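Local coordinates for glycosyl hydrolases family 2, sugar binding domain protein (Bacteroides uniformis str. 3978 T3 ii, PDB 6D1P) that probably hydrolyses O-glycosidic bonds as a beta-glucuronidase of glycosyl hydrolase family 2 from a human gut bacterium, at residues R330-A335 against Y366-I371. Residues are numbered along the deposited sequence; the frame is centred on the assembly and turned at random. Where two conformers were deposited one is given.
Sequences RHEDHA and YQQSGI. With NA (sodium ion), chain C.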
loop_
_atom_site.group_PDB
_atom_site.type_symbol
_atom_site.label_atom_id
_atom_site.label_comp_id
_atom_site.label_asym_id
_atom_site.label_seq_id
_atom_site.Cartn_x
_atom_site.Cartn_y
_atom_site.Cartn_z
ATOM N N ARG A 330 -11.128 -26.237 -6.619
ATOM C CA ARG A 330 -10.613 -25.031 -7.256
ATOM C C ARG A 330 -10.845 -23.861 -6.314
ATOM O O ARG A 330 -11.813 -23.850 -5.546
ATOM C CB ARG A 330 -11.290 -24.751 -8.614
ATOM C CG ARG A 330 -12.717 -24.244 -8.476
ATOM C CD ARG A 330 -13.382 -23.917 -9.812
ATOM N NE ARG A 330 -12.698 -22.859 -10.558
ATOM C CZ ARG A 330 -12.877 -21.558 -10.351
ATOM N NH1 ARG A 330 -13.713 -21.136 -9.416
ATOM N NH2 ARG A 330 -12.223 -20.674 -11.090
ATOM N N HIS A 331 -9.931 -22.895 -6.349
ATOM C CA HIS A 331 -10.096 -21.630 -5.646
ATOM C C HIS A 331 -10.518 -20.573 -6.648
ATOM O O HIS A 331 -10.326 -20.730 -7.859
ATOM C CB HIS A 331 -8.795 -21.200 -4.958
ATOM C CG HIS A 331 -8.732 -21.532 -3.498
ATOM N ND1 HIS A 331 -9.643 -21.048 -2.580
ATOM C CD2 HIS A 331 -7.852 -22.284 -2.792
ATOM C CE1 HIS A 331 -9.340 -21.504 -1.378
ATOM N NE2 HIS A 331 -8.256 -22.253 -1.477
ATOM N N GLU A 332 -11.109 -19.489 -6.156
ATOM C CA GLU A 332 -11.397 -18.359 -7.041
ATOM C C GLU A 332 -10.159 -17.464 -7.054
ATOM O O GLU A 332 -10.050 -16.456 -6.347
ATOM C CB GLU A 332 -12.677 -17.646 -6.622
ATOM C CG GLU A 332 -13.915 -18.384 -7.174
ATOM C CD GLU A 332 -15.210 -17.609 -7.028
ATOM O OE1 GLU A 332 -15.226 -16.604 -6.265
ATOM O OE2 GLU A 332 -16.207 -18.011 -7.674
ATOM N N ASP A 333 -9.207 -17.874 -7.892
ATOM C CA ASP A 333 -7.835 -17.397 -7.915
ATOM C C ASP A 333 -7.258 -17.760 -9.279
ATOM O O ASP A 333 -7.482 -18.874 -9.770
ATOM C CB ASP A 333 -7.022 -18.054 -6.783
ATOM C CG ASP A 333 -5.541 -17.689 -6.816
ATOM O OD1 ASP A 333 -5.132 -16.755 -6.104
ATOM O OD2 ASP A 333 -4.763 -18.346 -7.539
ATOM N N HIS A 334 -6.542 -16.819 -9.894
ATOM C CA HIS A 334 -5.883 -17.093 -11.162
ATOM C C HIS A 334 -4.775 -16.069 -11.378
ATOM O O HIS A 334 -4.833 -14.950 -10.855
ATOM C CB HIS A 334 -6.861 -17.061 -12.338
ATOM C CG HIS A 334 -6.305 -17.674 -13.583
ATOM N ND1 HIS A 334 -6.552 -18.983 -13.941
ATOM C CD2 HIS A 334 -5.470 -17.175 -14.529
ATOM C CE1 HIS A 334 -5.920 -19.255 -15.069
ATOM N NE2 HIS A 334 -5.253 -18.176 -15.445
ATOM N N ALA A 335 -3.769 -16.475 -12.154
ATOM C CA ALA A 335 -2.582 -15.659 -12.391
ATOM C C ALA A 335 -2.939 -14.299 -12.980
ATOM O O ALA A 335 -3.682 -14.203 -13.959
ATOM C CB ALA A 335 -1.627 -16.397 -13.333
ATOM N N TYR A 366 -15.822 -21.583 0.133
ATOM C CA TYR A 366 -16.825 -20.525 0.088
ATOM C C TYR A 366 -17.716 -20.759 -1.127
ATOM O O TYR A 366 -17.345 -21.472 -2.068
ATOM C CB TYR A 366 -16.161 -19.136 0.030
ATOM C CG TYR A 366 -14.929 -19.152 -0.844
ATOM C CD1 TYR A 366 -15.036 -19.086 -2.231
ATOM C CD2 TYR A 366 -13.657 -19.285 -0.287
ATOM C CE1 TYR A 366 -13.900 -19.114 -3.044
ATOM C CE2 TYR A 366 -12.507 -19.315 -1.087
ATOM C CZ TYR A 366 -12.644 -19.239 -2.468
ATOM O OH TYR A 366 -11.530 -19.289 -3.258
ATOM N N GLN A 367 -18.909 -20.177 -1.076
ATOM C CA GLN A 367 -19.738 -20.048 -2.265
ATOM C C GLN A 367 -18.947 -19.408 -3.403
ATOM O O GLN A 367 -18.275 -18.387 -3.214
ATOM C CB GLN A 367 -20.970 -19.202 -1.939
ATOM C CG GLN A 367 -21.845 -18.876 -3.135
ATOM C CD GLN A 367 -23.132 -18.166 -2.744
ATOM O OE1 GLN A 367 -23.476 -18.058 -1.553
ATOM N NE2 GLN A 367 -23.854 -17.673 -3.751
ATOM N N GLN A 368 -19.031 -20.002 -4.588
ATOM C CA GLN A 368 -18.308 -19.491 -5.745
ATOM C C GLN A 368 -19.296 -18.963 -6.776
ATOM O O GLN A 368 -20.507 -19.143 -6.643
ATOM C CB GLN A 368 -17.385 -20.570 -6.334
ATOM C CG GLN A 368 -16.313 -20.985 -5.341
ATOM C CD GLN A 368 -15.111 -21.662 -5.944
ATOM O OE1 GLN A 368 -15.074 -21.977 -7.135
ATOM N NE2 GLN A 368 -14.102 -21.888 -5.118
ATOM N N SER A 369 -18.756 -18.257 -7.781
ATOM C CA SER A 369 -19.554 -17.641 -8.847
ATOM C C SER A 369 -20.602 -18.588 -9.425
ATOM O O SER A 369 -20.318 -19.750 -9.711
ATOM C CB SER A 369 -18.631 -17.177 -9.979
ATOM O OG SER A 369 -19.370 -16.878 -11.148
ATOM N N GLY A 370 -21.813 -18.058 -9.629
ATOM C CA GLY A 370 -22.862 -18.811 -10.293
ATOM C C GLY A 370 -22.443 -19.354 -11.648
ATOM O O GLY A 370 -22.985 -20.370 -12.095
ATOM N N ILE A 371 -21.476 -18.701 -12.306
ATOM C CA ILE A 371 -20.953 -19.197 -13.575
ATOM C C ILE A 371 -20.335 -20.570 -13.391
ATOM O O ILE A 371 -20.437 -21.435 -14.271
ATOM C CB ILE A 371 -19.939 -18.198 -14.163
ATOM C CG1 ILE A 371 -20.600 -16.832 -14.317
ATOM C CG2 ILE A 371 -19.431 -18.678 -15.501
ATOM C CD1 ILE A 371 -19.640 -15.711 -14.587
HETATM NA NA NA C . -5.439 -20.862 -9.016
HETATM O O HOH W 1 -7.533 -22.510 -8.119
HETATM O O HOH W 2 -8.947 -17.668 -3.603
#
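The side-chain amide of Q368 grips R330 twice, at its backbone carbonyl and at its guanidinium. Q368 NE2 donates to R330 O at 3.0 Å, from above the carbonyl plane. Q368 OE1 accepts from R330 NH1 at 2.8 Å. That oxygen lies at the edge of the guanidinium, whose plane stands 82° from the amide. The arginine chain reaches it by a bend at chi3 (-61°), and E349 forms a salt bridge with NH2. E332 runs past Q368 in the opposite direction, its CG beside the amide carbon. E332 OE2 takes the S369 backbone N-H on the syn lone pair, at 2.6 Å and nearly straight. E332 OE1 pairs with R192, so both carboxylate oxygens are held. Y366 enters tip first. Y366 OH accepts from E332 N at 2.9 Å and is hydrogen-bonded to H331 ND1 at 2.7 Å, where either atom could be the donor. The two rings meet rim to rim, planes at 32°. An alanine in place of Q368 would remove both hydrogen bonds of the side-chain amide and would probably loosen R330 from the 366-371 segment. S369 is the N-cap of helix 370-379, its OG accepting from I371 N. D333, next along, binds a sodium ion through O and OD2, with D580. This buried polar contact joins the loops after neighbouring parallel strands 321-329 and 360-362, at the C-terminal strand ends where TIM-barrel enzymes carry their active sites.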